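Side-chain contact in B-cell differentiation antigen CD72 (Mus musculus, PDB 5B1R), which acts as a B-cell co-receptor that recognizes the Sm/RNP self-antigen and, on coligation with the B-cell receptor, inhibits that receptor's signalling: residues Y18-L23 against Q30-S35. The protein carries 2 engineered substitutions. Sequence-based numbering, arbitrary orientation.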
# COMPACT_ATOMS: atom_id res chain seq x y z
N TYR A 18 2.84 -4.52 -5.94
CA TYR A 18 3.26 -5.85 -5.52
C TYR A 18 2.72 -6.09 -4.11
O TYR A 18 3.04 -5.32 -3.18
CB TYR A 18 4.79 -5.98 -5.54
CG TYR A 18 5.25 -7.29 -4.97
CD1 TYR A 18 5.16 -8.45 -5.73
CD2 TYR A 18 5.74 -7.38 -3.67
CE1 TYR A 18 5.56 -9.66 -5.20
CE2 TYR A 18 6.15 -8.59 -3.16
CZ TYR A 18 6.05 -9.72 -3.92
OH TYR A 18 6.46 -10.92 -3.42
N ILE A 19 1.90 -7.12 -3.96
CA ILE A 19 1.43 -7.49 -2.63
C ILE A 19 2.43 -8.46 -2.00
O ILE A 19 2.69 -9.52 -2.53
CB ILE A 19 0.04 -8.17 -2.68
CG1 ILE A 19 -1.01 -7.26 -3.35
CG2 ILE A 19 -0.38 -8.60 -1.27
CD1 ILE A 19 -2.27 -8.01 -3.75
N SER A 20 3.00 -8.06 -0.87
CA SER A 20 3.86 -8.97 -0.12
C SER A 20 3.07 -9.55 1.05
O SER A 20 2.67 -8.84 1.96
CB SER A 20 5.10 -8.25 0.41
OG SER A 20 5.96 -9.20 1.03
N HIS A 21 2.84 -10.86 1.00
CA HIS A 21 2.05 -11.52 2.04
C HIS A 21 2.84 -11.73 3.33
O HIS A 21 2.26 -12.02 4.38
CB HIS A 21 1.51 -12.86 1.53
CG HIS A 21 0.67 -12.73 0.31
ND1 HIS A 21 -0.58 -12.15 0.31
CD2 HIS A 21 0.91 -13.10 -0.97
CE1 HIS A 21 -1.08 -12.17 -0.91
NE2 HIS A 21 -0.19 -12.74 -1.71
N THR A 22 4.16 -11.58 3.24
CA THR A 22 5.06 -11.81 4.38
C THR A 22 4.76 -10.82 5.48
O THR A 22 4.69 -9.61 5.25
CB THR A 22 6.52 -11.62 3.92
OG1 THR A 22 6.76 -12.48 2.80
CG2 THR A 22 7.53 -11.94 5.04
N LEU A 23 4.63 -11.32 6.70
CA LEU A 23 4.34 -10.47 7.84
C LEU A 23 5.61 -9.74 8.28
O LEU A 23 6.62 -10.36 8.61
CB LEU A 23 3.77 -11.28 9.02
CG LEU A 23 2.53 -12.12 8.72
CD1 LEU A 23 2.03 -12.76 10.01
CD2 LEU A 23 1.42 -11.31 8.05
N GLN A 30 9.00 -1.41 4.60
CA GLN A 30 9.64 -0.35 3.83
C GLN A 30 10.98 -0.80 3.26
O GLN A 30 11.27 -0.61 2.08
CB GLN A 30 9.82 0.91 4.68
CG GLN A 30 10.36 2.08 3.88
CD GLN A 30 10.37 3.36 4.68
OE1 GLN A 30 10.51 3.34 5.91
NE2 GLN A 30 10.22 4.49 4.00
N LYS A 31 11.78 -1.46 4.10
CA LYS A 31 13.08 -1.94 3.65
C LYS A 31 12.91 -2.98 2.55
O LYS A 31 13.68 -3.01 1.58
CB LYS A 31 13.85 -2.51 4.83
CG LYS A 31 14.43 -1.43 5.73
CD LYS A 31 14.87 -1.97 7.10
CE LYS A 31 16.17 -2.76 7.02
NZ LYS A 31 16.00 -4.14 6.47
N TYR A 32 11.91 -3.83 2.68
CA TYR A 32 11.68 -4.85 1.67
C TYR A 32 11.28 -4.18 0.34
O TYR A 32 11.82 -4.51 -0.72
CB TYR A 32 10.65 -5.87 2.12
CG TYR A 32 10.49 -6.93 1.08
CD1 TYR A 32 11.52 -7.82 0.82
CD2 TYR A 32 9.35 -6.98 0.31
CE1 TYR A 32 11.39 -8.76 -0.18
CE2 TYR A 32 9.22 -7.92 -0.68
CZ TYR A 32 10.24 -8.80 -0.92
OH TYR A 32 10.13 -9.74 -1.92
N CYS A 33 10.36 -3.23 0.39
CA CYS A 33 10.01 -2.54 -0.87
C CYS A 33 11.25 -1.87 -1.48
O CYS A 33 11.47 -1.94 -2.69
CB CYS A 33 8.90 -1.52 -0.68
SG CYS A 33 7.31 -2.19 -0.13
N THR A 34 12.07 -1.25 -0.65
CA THR A 34 13.28 -0.61 -1.14
C THR A 34 14.21 -1.63 -1.82
O THR A 34 14.83 -1.31 -2.83
CB THR A 34 14.02 0.10 0.01
OG1 THR A 34 13.18 1.14 0.51
CG2 THR A 34 15.36 0.69 -0.45
N SER A 35 14.27 -2.85 -1.29
CA SER A 35 15.09 -3.90 -1.89
C SER A 35 14.59 -4.30 -3.28
O SER A 35 15.34 -4.88 -4.08
CB SER A 35 15.19 -5.13 -0.97
OG SER A 35 14.06 -5.97 -1.11
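In this C-type lectin-like domain the helix 26-35 lies against the strand 15-21, and part of the gap between them is filled by Tyr32, whose ring reaches across to Tyr18 and Ser20. Tyr18 CE2 sits at the edge of the Tyr32 ring, near its plane and 4.0 Å from Tyr32 CE2, which in turn approaches the Tyr18 ring obliquely. The two side chains cross at about a right angle and their ends stay close, Tyr18 OH lying 4.1 Å from Tyr32 OH. In both tyrosines CG is anti to the backbone N: in Tyr32 (chi1 -177°) this carries the ring across to the strand, in Tyr18 (chi1 174°) it lays the ring along the strand on the Ser20 side. Tyrosine suits both places: at 32 its ring is long enough to bridge helix and strand, at 18 it offers a broad surface to meet, and the hydroxyls tolerate partly exposed positions.

Two residues along the strand, on the same face as Tyr18, small Ser20 leaves room for the ring of Tyr32, which its OG approaches obliquely, 3.9 Å from CE2. That hydroxyl is hydrogen-bonded to Arg24 NH1, and Arg24 also makes a cation-pi contact with Tyr32, so one guanidinium ties serine and ring together. The helix is also fastened covalently: Cys33, next to Tyr32, is disulfide-bonded to Cys113 of strand 109-119, which pairs with 15-21 through backbone bonds at Tyr18 and Ser20.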